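Local structure of ORF14 (Streptomyces clavuligerus, 2WPX) at residues D152-T157 / A307-P312; T124-L129 / D326-W331; E7-P12 / V63-G68. The protein is a tandem GNAT protein of the clavulanic acid pathway that binds acetyl-CoA and probably acts as an acyltransferase. All blocks are in the same frame, centred on the assembly; numbering follows the deposited sequence.

Contact 1: D152-T157 / A307-P312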
loop_
_atom_site.group_PDB
_atom_site.type_symbol
_atom_site.label_atom_id
_atom_site.label_comp_id
_atom_site.label_asym_id
_atom_site.label_seq_id
_atom_site.Cartn_x
_atom_site.Cartn_y
_atom_site.Cartn_z
ATOM N N ASP A 152 -11.249 -8.166 -13.960
ATOM C CA ASP A 152 -10.361 -9.081 -14.677
ATOM C C ASP A 152 -8.969 -8.471 -14.846
ATOM O O ASP A 152 -8.573 -8.120 -15.936
ATOM C CB ASP A 152 -10.964 -9.509 -16.034
ATOM C CG ASP A 152 -10.175 -10.668 -16.691
ATOM O OD1 ASP A 152 -10.433 -10.944 -17.875
ATOM O OD2 ASP A 152 -9.269 -11.291 -16.060
ATOM N N ILE A 153 -8.278 -8.277 -13.737
ATOM C CA ILE A 153 -6.872 -7.910 -13.754
ATOM C C ILE A 153 -6.139 -8.740 -12.692
ATOM O O ILE A 153 -6.747 -9.287 -11.762
ATOM C CB ILE A 153 -6.676 -6.378 -13.501
ATOM C CG1 ILE A 153 -7.086 -6.015 -12.079
ATOM C CG2 ILE A 153 -7.438 -5.548 -14.581
ATOM C CD1 ILE A 153 -7.473 -4.578 -11.876
ATOM N N PRO A 154 -4.826 -8.855 -12.846
ATOM C CA PRO A 154 -3.949 -9.554 -11.953
ATOM C C PRO A 154 -4.199 -9.076 -10.557
ATOM O O PRO A 154 -4.130 -7.876 -10.318
ATOM C CB PRO A 154 -2.578 -9.029 -12.342
ATOM C CG PRO A 154 -2.691 -8.656 -13.731
ATOM C CD PRO A 154 -4.101 -8.216 -13.963
ATOM N N ALA A 155 -4.466 -10.005 -9.648
ATOM C CA ALA A 155 -4.445 -9.735 -8.245
ATOM C C ALA A 155 -2.996 -9.555 -7.716
ATOM O O ALA A 155 -2.011 -9.905 -8.400
ATOM C CB ALA A 155 -5.158 -10.857 -7.492
ATOM N N GLY A 156 -2.884 -9.049 -6.484
ATOM C CA GLY A 156 -1.574 -8.860 -5.890
ATOM C C GLY A 156 -1.224 -10.060 -5.037
ATOM O O GLY A 156 -2.070 -10.578 -4.305
ATOM N N THR A 157 0.011 -10.520 -5.103
ATOM C CA THR A 157 0.454 -11.506 -4.127
ATOM C C THR A 157 1.211 -10.830 -3.015
ATOM O O THR A 157 2.277 -10.244 -3.245
ATOM C CB THR A 157 1.434 -12.497 -4.732
ATOM O OG1 THR A 157 0.856 -13.055 -5.898
ATOM C CG2 THR A 157 1.752 -13.592 -3.745
ATOM N N ALA A 307 2.117 -7.861 -8.395
ATOM C CA ALA A 307 1.105 -8.419 -9.261
ATOM C C ALA A 307 1.476 -9.881 -9.527
ATOM O O ALA A 307 2.639 -10.208 -9.826
ATOM C CB ALA A 307 1.010 -7.652 -10.545
ATOM N N GLU A 308 0.483 -10.767 -9.411
ATOM C CA GLU A 308 0.765 -12.203 -9.482
ATOM C C GLU A 308 1.333 -12.615 -10.853
ATOM O O GLU A 308 1.856 -13.716 -10.977
ATOM C CB GLU A 308 -0.485 -12.999 -9.154
ATOM C CG GLU A 308 -1.596 -12.616 -10.109
ATOM C CD GLU A 308 -2.942 -13.206 -9.766
ATOM O OE1 GLU A 308 -3.061 -13.866 -8.708
ATOM O OE2 GLU A 308 -3.885 -12.973 -10.556
ATOM N N ASP A 309 1.262 -11.739 -11.860
ATOM C CA ASP A 309 1.879 -12.065 -13.163
ATOM C C ASP A 309 3.293 -11.533 -13.314
ATOM O O ASP A 309 3.927 -11.760 -14.324
ATOM C CB ASP A 309 1.010 -11.626 -14.355
ATOM C CG ASP A 309 0.876 -10.128 -14.455
ATOM O OD1 ASP A 309 0.616 -9.623 -15.567
ATOM O OD2 ASP A 309 1.030 -9.434 -13.437
ATOM N N ASN A 310 3.792 -10.826 -12.313
ATOM C CA ASN A 310 5.186 -10.386 -12.350
ATOM C C ASN A 310 6.209 -11.444 -11.902
ATOM O O ASN A 310 6.909 -11.255 -10.913
ATOM C CB ASN A 310 5.398 -9.114 -11.532
ATOM C CG ASN A 310 6.717 -8.415 -11.910
ATOM O OD1 ASN A 310 7.569 -9.030 -12.575
ATOM N ND2 ASN A 310 6.890 -7.157 -11.499
ATOM N N HIS A 311 6.298 -12.537 -12.645
ATOM C CA HIS A 311 7.112 -13.701 -12.268
ATOM C C HIS A 311 8.550 -13.412 -11.899
ATOM O O HIS A 311 9.037 -13.893 -10.879
ATOM C CB HIS A 311 7.009 -14.760 -13.380
ATOM C CG HIS A 311 5.599 -15.104 -13.671
ATOM N ND1 HIS A 311 4.737 -15.558 -12.683
ATOM C CD2 HIS A 311 4.863 -14.976 -14.799
ATOM C CE1 HIS A 311 3.537 -15.721 -13.210
ATOM N NE2 HIS A 311 3.587 -15.373 -14.490
ATOM N N PRO A 312 9.235 -12.600 -12.728
ATOM C CA PRO A 312 10.629 -12.177 -12.474
ATOM C C PRO A 312 10.894 -11.647 -11.028
ATOM O O PRO A 312 11.769 -12.193 -10.314
ATOM C CB PRO A 312 10.845 -11.109 -13.521
ATOM C CG PRO A 312 9.846 -11.474 -14.642
ATOM C CD PRO A 312 8.662 -12.006 -13.951
#

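Contact 2: T124-L129 / D326-W331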
loop_
_atom_site.group_PDB
_atom_site.type_symbol
_atom_site.label_atom_id
_atom_site.label_comp_id
_atom_site.label_asym_id
_atom_site.label_seq_id
_atom_site.Cartn_x
_atom_site.Cartn_y
_atom_site.Cartn_z
ATOM N N THR A 124 -9.982 -3.073 -2.919
ATOM C CA THR A 124 -9.081 -4.177 -2.739
ATOM C C THR A 124 -9.568 -5.118 -1.599
ATOM O O THR A 124 -9.793 -4.695 -0.466
ATOM C CB THR A 124 -7.694 -3.704 -2.434
ATOM O OG1 THR A 124 -7.298 -2.774 -3.442
ATOM C CG2 THR A 124 -6.753 -4.856 -2.479
ATOM N N VAL A 125 -9.718 -6.396 -1.912
ATOM C CA VAL A 125 -10.293 -7.306 -0.968
ATOM C C VAL A 125 -9.263 -8.323 -0.615
ATOM O O VAL A 125 -8.549 -8.849 -1.496
ATOM C CB VAL A 125 -11.519 -8.011 -1.562
ATOM C CG1 VAL A 125 -12.082 -8.971 -0.537
ATOM C CG2 VAL A 125 -12.571 -6.952 -2.051
ATOM N N VAL A 126 -9.155 -8.639 0.667
ATOM C CA VAL A 126 -8.244 -9.691 1.031
ATOM C C VAL A 126 -8.773 -11.142 0.931
ATOM O O VAL A 126 -9.755 -11.509 1.581
ATOM C CB VAL A 126 -7.718 -9.462 2.395
ATOM C CG1 VAL A 126 -6.815 -10.684 2.783
ATOM C CG2 VAL A 126 -6.987 -8.091 2.410
ATOM N N GLU A 127 -8.083 -11.979 0.165
ATOM C CA GLU A 127 -8.566 -13.297 -0.146
ATOM C C GLU A 127 -7.433 -14.270 0.039
ATOM O O GLU A 127 -6.332 -13.842 0.341
ATOM C CB GLU A 127 -9.159 -13.354 -1.573
ATOM C CG GLU A 127 -10.322 -12.329 -1.776
ATOM C CD GLU A 127 -11.169 -12.708 -2.953
ATOM O OE1 GLU A 127 -11.504 -13.915 -3.018
ATOM O OE2 GLU A 127 -11.453 -11.830 -3.833
ATOM N N SER A 128 -7.726 -15.570 -0.079
ATOM C CA SER A 128 -6.716 -16.627 -0.026
ATOM C C SER A 128 -5.931 -16.891 -1.303
ATOM O O SER A 128 -6.401 -16.735 -2.408
ATOM C CB SER A 128 -7.321 -17.964 0.401
ATOM O OG SER A 128 -8.216 -17.777 1.474
ATOM N N LEU A 129 -4.714 -17.352 -1.089
ATOM C CA LEU A 129 -3.868 -17.840 -2.159
ATOM C C LEU A 129 -4.157 -19.288 -2.406
ATOM O O LEU A 129 -4.578 -19.986 -1.529
ATOM C CB LEU A 129 -2.425 -17.688 -1.735
ATOM C CG LEU A 129 -2.048 -16.225 -1.681
ATOM C CD1 LEU A 129 -0.794 -16.151 -0.883
ATOM C CD2 LEU A 129 -1.863 -15.646 -3.118
ATOM N N ASP A 326 -1.154 -13.891 1.628
ATOM C CA ASP A 326 -2.538 -13.704 1.214
ATOM C C ASP A 326 -2.619 -12.956 -0.127
ATOM O O ASP A 326 -1.589 -12.531 -0.684
ATOM C CB ASP A 326 -3.347 -13.028 2.309
ATOM C CG ASP A 326 -2.727 -11.726 2.735
ATOM O OD1 ASP A 326 -2.893 -11.313 3.905
ATOM O OD2 ASP A 326 -2.030 -11.105 1.907
ATOM N N ARG A 327 -3.842 -12.797 -0.639
ATOM C CA ARG A 327 -4.067 -12.334 -2.007
ATOM C C ARG A 327 -4.858 -11.016 -1.993
ATOM O O ARG A 327 -5.816 -10.869 -1.215
ATOM C CB ARG A 327 -4.856 -13.378 -2.777
ATOM C CG ARG A 327 -4.939 -13.104 -4.280
ATOM C CD ARG A 327 -5.553 -14.278 -5.053
ATOM N NE ARG A 327 -5.441 -14.134 -6.506
ATOM C CZ ARG A 327 -6.456 -14.264 -7.362
ATOM N NH1 ARG A 327 -7.679 -14.552 -6.922
ATOM N NH2 ARG A 327 -6.256 -14.120 -8.667
ATOM N N TRP A 328 -4.459 -10.059 -2.841
ATOM C CA TRP A 328 -5.092 -8.740 -2.857
ATOM C C TRP A 328 -5.933 -8.617 -4.111
ATOM O O TRP A 328 -5.381 -8.346 -5.161
ATOM C CB TRP A 328 -4.013 -7.639 -2.851
ATOM C CG TRP A 328 -3.462 -7.386 -1.524
ATOM C CD1 TRP A 328 -3.766 -8.051 -0.384
ATOM C CD2 TRP A 328 -2.459 -6.407 -1.169
ATOM N NE1 TRP A 328 -3.038 -7.538 0.676
ATOM C CE2 TRP A 328 -2.253 -6.509 0.228
ATOM C CE3 TRP A 328 -1.729 -5.441 -1.891
ATOM C CZ2 TRP A 328 -1.324 -5.670 0.934
ATOM C CZ3 TRP A 328 -0.822 -4.594 -1.182
ATOM C CH2 TRP A 328 -0.641 -4.708 0.202
ATOM N N VAL A 329 -7.245 -8.850 -4.020
ATOM C CA VAL A 329 -8.092 -9.009 -5.197
ATOM C C VAL A 329 -8.897 -7.722 -5.499
ATOM O O VAL A 329 -9.504 -7.138 -4.586
ATOM C CB VAL A 329 -9.087 -10.183 -5.046
ATOM C CG1 VAL A 329 -9.763 -10.449 -6.381
ATOM C CG2 VAL A 329 -8.432 -11.398 -4.518
ATOM N N PHE A 330 -8.884 -7.281 -6.763
ATOM C CA PHE A 330 -9.507 -6.010 -7.137
ATOM C C PHE A 330 -10.941 -6.210 -7.520
ATOM O O PHE A 330 -11.270 -7.068 -8.367
ATOM C CB PHE A 330 -8.702 -5.292 -8.227
ATOM C CG PHE A 330 -7.264 -5.120 -7.848
ATOM C CD1 PHE A 330 -6.897 -4.218 -6.865
ATOM C CD2 PHE A 330 -6.272 -5.941 -8.398
ATOM C CE1 PHE A 330 -5.536 -4.111 -6.451
ATOM C CE2 PHE A 330 -4.939 -5.842 -7.988
ATOM C CZ PHE A 330 -4.574 -4.926 -7.024
ATOM N N TRP A 331 -11.821 -5.470 -6.850
ATOM C CA TRP A 331 -13.250 -5.584 -7.116
ATOM C C TRP A 331 -13.764 -4.233 -7.534
ATOM O O TRP A 331 -13.177 -3.204 -7.196
ATOM C CB TRP A 331 -14.023 -6.041 -5.875
ATOM C CG TRP A 331 -13.860 -7.526 -5.354
ATOM C CD1 TRP A 331 -12.746 -8.105 -4.864
ATOM C CD2 TRP A 331 -14.882 -8.506 -5.247
ATOM N NE1 TRP A 331 -12.998 -9.379 -4.421
ATOM C CE2 TRP A 331 -14.304 -9.663 -4.672
ATOM C CE3 TRP A 331 -16.238 -8.535 -5.609
ATOM C CZ2 TRP A 331 -15.038 -10.834 -4.410
ATOM C CZ3 TRP A 331 -16.967 -9.692 -5.349
ATOM C CH2 TRP A 331 -16.357 -10.832 -4.763
HETATM O O HOH W 1 -8.413 -16.030 -4.332
#

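Contact 3: E7-P12 / V63-G68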
loop_
_atom_site.group_PDB
_atom_site.type_symbol
_atom_site.label_atom_id
_atom_site.label_comp_id
_atom_site.label_asym_id
_atom_site.label_seq_id
_atom_site.Cartn_x
_atom_site.Cartn_y
_atom_site.Cartn_z
ATOM N N GLU A 7 -30.440 3.157 15.041
ATOM C CA GLU A 7 -30.116 4.416 14.373
ATOM C C GLU A 7 -28.615 4.621 14.163
ATOM O O GLU A 7 -27.833 4.757 15.110
ATOM C CB GLU A 7 -30.674 5.568 15.183
ATOM C CG GLU A 7 -32.099 5.903 14.842
ATOM C CD GLU A 7 -32.168 6.964 13.757
ATOM O OE1 GLU A 7 -31.860 8.145 14.062
ATOM O OE2 GLU A 7 -32.515 6.618 12.598
ATOM N N LEU A 8 -28.189 4.681 12.923
ATOM C CA LEU A 8 -26.769 4.940 12.690
ATOM C C LEU A 8 -26.568 6.392 12.337
ATOM O O LEU A 8 -27.261 6.912 11.484
ATOM C CB LEU A 8 -26.225 4.063 11.571
ATOM C CG LEU A 8 -26.279 2.561 11.863
ATOM C CD1 LEU A 8 -26.223 1.728 10.560
ATOM C CD2 LEU A 8 -25.198 2.145 12.865
ATOM N N GLU A 9 -25.620 7.035 12.998
ATOM C CA GLU A 9 -25.250 8.400 12.701
ATOM C C GLU A 9 -23.935 8.436 11.866
ATOM O O GLU A 9 -22.921 7.862 12.266
ATOM C CB GLU A 9 -25.051 9.113 14.019
ATOM C CG GLU A 9 -25.225 10.592 13.978
ATOM C CD GLU A 9 -24.463 11.223 15.114
ATOM O OE1 GLU A 9 -24.434 12.471 15.195
ATOM O OE2 GLU A 9 -23.865 10.448 15.916
ATOM N N PHE A 10 -23.983 9.070 10.691
ATOM C CA PHE A 10 -22.793 9.348 9.864
ATOM C C PHE A 10 -22.257 10.746 10.143
ATOM O O PHE A 10 -22.947 11.722 9.961
ATOM C CB PHE A 10 -23.097 9.200 8.371
ATOM C CG PHE A 10 -23.473 7.809 7.986
ATOM C CD1 PHE A 10 -22.496 6.906 7.583
ATOM C CD2 PHE A 10 -24.795 7.385 8.065
ATOM C CE1 PHE A 10 -22.828 5.599 7.236
ATOM C CE2 PHE A 10 -25.154 6.068 7.714
ATOM C CZ PHE A 10 -24.158 5.166 7.307
ATOM N N VAL A 11 -21.025 10.819 10.608
ATOM C CA VAL A 11 -20.380 12.075 10.945
ATOM C C VAL A 11 -19.027 12.076 10.198
ATOM O O VAL A 11 -18.357 11.059 10.145
ATOM C CB VAL A 11 -20.168 12.142 12.494
ATOM C CG1 VAL A 11 -20.033 10.781 13.008
ATOM C CG2 VAL A 11 -18.913 12.947 12.891
ATOM N N PRO A 12 -18.664 13.191 9.565
ATOM C CA PRO A 12 -17.357 13.218 8.932
ATOM C C PRO A 12 -16.236 12.966 9.957
ATOM O O PRO A 12 -16.327 13.346 11.117
ATOM C CB PRO A 12 -17.262 14.641 8.355
ATOM C CG PRO A 12 -18.654 15.046 8.126
ATOM C CD PRO A 12 -19.481 14.366 9.217
ATOM N N VAL A 63 -16.965 8.410 9.796
ATOM C CA VAL A 63 -17.263 7.346 10.730
ATOM C C VAL A 63 -18.752 7.136 10.888
ATOM O O VAL A 63 -19.576 7.996 10.522
ATOM C CB VAL A 63 -16.594 7.554 12.125
ATOM C CG1 VAL A 63 -15.090 7.454 12.018
ATOM C CG2 VAL A 63 -17.055 8.859 12.760
ATOM N N VAL A 64 -19.117 5.989 11.456
ATOM C CA VAL A 64 -20.529 5.776 11.779
ATOM C C VAL A 64 -20.673 5.509 13.288
ATOM O O VAL A 64 -19.875 4.782 13.882
ATOM C CB VAL A 64 -21.218 4.732 10.879
ATOM C CG1 VAL A 64 -20.695 3.324 11.137
ATOM C CG2 VAL A 64 -22.739 4.824 11.071
ATOM N N ARG A 65 -21.648 6.160 13.904
ATOM C CA ARG A 65 -21.840 6.030 15.329
ATOM C C ARG A 65 -23.147 5.345 15.706
ATOM O O ARG A 65 -24.182 5.437 15.019
ATOM C CB ARG A 65 -21.745 7.402 15.999
ATOM C CG ARG A 65 -20.358 8.024 15.822
ATOM C CD ARG A 65 -20.096 9.082 16.858
ATOM N NE ARG A 65 -21.136 10.104 16.781
ATOM C CZ ARG A 65 -20.909 11.405 16.899
ATOM N NH1 ARG A 65 -19.671 11.887 17.083
ATOM N NH2 ARG A 65 -21.925 12.230 16.786
ATOM N N SER A 66 -23.074 4.593 16.792
ATOM C CA SER A 66 -24.263 3.949 17.302
ATOM C C SER A 66 -24.272 4.197 18.797
ATOM O O SER A 66 -23.338 3.808 19.506
ATOM C CB SER A 66 -24.267 2.440 16.974
ATOM O OG SER A 66 -25.397 1.788 17.526
ATOM N N GLY A 67 -25.338 4.834 19.269
ATOM C CA GLY A 67 -25.419 5.227 20.662
ATOM C C GLY A 67 -24.241 6.118 21.023
ATOM O O GLY A 67 -23.650 5.979 22.093
ATOM N N GLY A 68 -23.889 7.026 20.118
ATOM C CA GLY A 68 -22.815 7.951 20.407
ATOM C C GLY A 68 -21.403 7.409 20.302
ATOM O O GLY A 68 -20.450 8.172 20.501
HETATM O O HOH W 2 -27.634 2.302 16.443
HETATM O O HOH W 3 -27.796 5.726 18.171
HETATM O O HOH W 4 -24.739 7.769 17.872
#

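Contact 1: D152-T157 / A307-P312
Ala307 lies against Gly156 as an antiparallel non-hydrogen-bonded pair, with CA atoms 4.3 Å apart. Its CB points away from 152-157, yet Pro154 CB is 4.2 Å from Ala307 CB. Ala307 CA also makes a CA-H...O contact to Ala155 O. Glu308 N donates a 2.8 Å hydrogen bond to the same Ala155 O. The donor sits nearly along the C=O axis, at 168°. Glu308 then turns back over Ala155. Its CG lies between the backbone N and the carbonyl carbon (chi1 58°), which sets Glu308 CG 3.2 Å from Ala155 O. Glu308 CB passes 3.5 Å from Thr157 OG1. From CG the chain runs out extended, and Glu308 OE2 accepts a weak 3.2 Å bond from Ala155 N. OE1 has a salt bridge to Arg327 NH2 of strand 323-334. The edge being joined is that of strand 149-162, from the N-terminal GNAT sequence region. Strand 301-307, which ends at Ala307, belongs to the C-terminal one. A type I turn from Ala307 to Asn310 carries the chain off the strand. Within it, Asp309 brings OD2 to 3.8 Å from Pro154 CB, at the proline ring. Asn310 takes the N-cap position of helix 311-319.

Contact 2: T124-L129 / D326-W331
Glu127 and Val329 carry much of this contact on one face of an antiparallel strand pair. Glu127 CB starts 3.6 Å from Val329 CG2. CG is anti to the carbonyl carbon (chi1 -58°) and stays beside the same methyl, as does CD. The glutamate side chain crosses that of Val329 at about a right angle. At the tip, Glu127 OE2 lies 3.1 Å from Val329 CG2. Glu127 OE2 also accepts a 3.0 Å hydrogen bond from Trp331 NE1. The oxygen lies near the indole plane, at the ring edge. The N-H meets OE2 on its anti side, 31° out of the carboxylate plane. Arg150 NE forms a salt bridge to this same OE2.

The backbones are held by paired bonds between Val125 and Val329 and between Glu127 and Arg327. On the other face, Thr124 CG2 packs 3.9 Å from Trp328 CB, while Thr124 OG1 is 3.7 Å from Phe330 CE1. Further along, Leu129 CD2 packs 3.8 Å from Arg327 CB. A water joins Ser128 O to Arg327 NH1.

Strand 149-162 flanks 323-334 on its other side and in turn pairs with 301-307 of the C-terminal region. The side chain of Val125 is about 4 Å from the bound acetyl-CoA. The order 120-127, 323-334, 149-162, 301-307 is consistent with a reciprocal exchange of strands between the two GNAT regions, next to the cofactor site.

Contact 3: E7-P12 / V63-G68
This is an antiparallel strand pairing at the outer edge of the N-terminal GNAT region, where Glu9 on the outermost strand 9-12 is matched with Arg65 on strand 57-66. Four backbone hydrogen bonds hold it, two between Glu9 and Arg65 and two between Val11 and Val63. On one face, Glu9 and Arg65 lie side by side and point the same way. Glu9 is extended beyond CG. Arg65 is bent at chi3 (-57°), which turns NE toward the glutamate. Arg65 NE and NH2 both donate to Glu9 OE2, at 2.9 Å and 2.8 Å, in a salt bridge. They come from the same face of the carboxylate, whose plane is turned 47° from the guanidinium. Val11 CG1 lies over a guanidinium face, toward its rim, and packs 3.6 Å from Val63 CG2.

The opposite face is apolar. Val64 CG2 makes a CH-pi contact over the centre of the Phe10 ring, 4.0 Å from the centroid. Val64 CG2 is also 3.6 Å from Leu8 CB. Past Ser66, at the turn, one water links Glu7 O to Ser66 OG and another links Glu7 O to Gly67 N.

Helix 101-115, which follows the acetyl-CoA-binding residues Arg98, Arg99 and Gly100, covers the apolar face: His108 stacks on Phe10, and Leu105 meets Phe10 and Val64. Helix 18-33 lies on the side of Val63 and Arg65, and strand 69-79 continues the pairing beyond strand 57-66.

From the N terminus, contact 3 closes first. It joins strand 9-12 to strand 57-66 across a loop about half helical, entirely within the N-terminal GNAT region. Contact 2 opens later, at 124-129, and closes only near the C terminus, at 326-331. Contact 1, between 152-157 and 307-312, is nested inside that long loop. Contacts 1 and 2 are in series with contact 3, not crossing it. The centres of contacts 1 and 2 are about 11 Å apart, and the two touch where strands 149-162 and 323-334 run side by side. Together they tie the two GNAT regions at their junction. Contact 3 lies far out, its centre about 29 Å from that of contact 2.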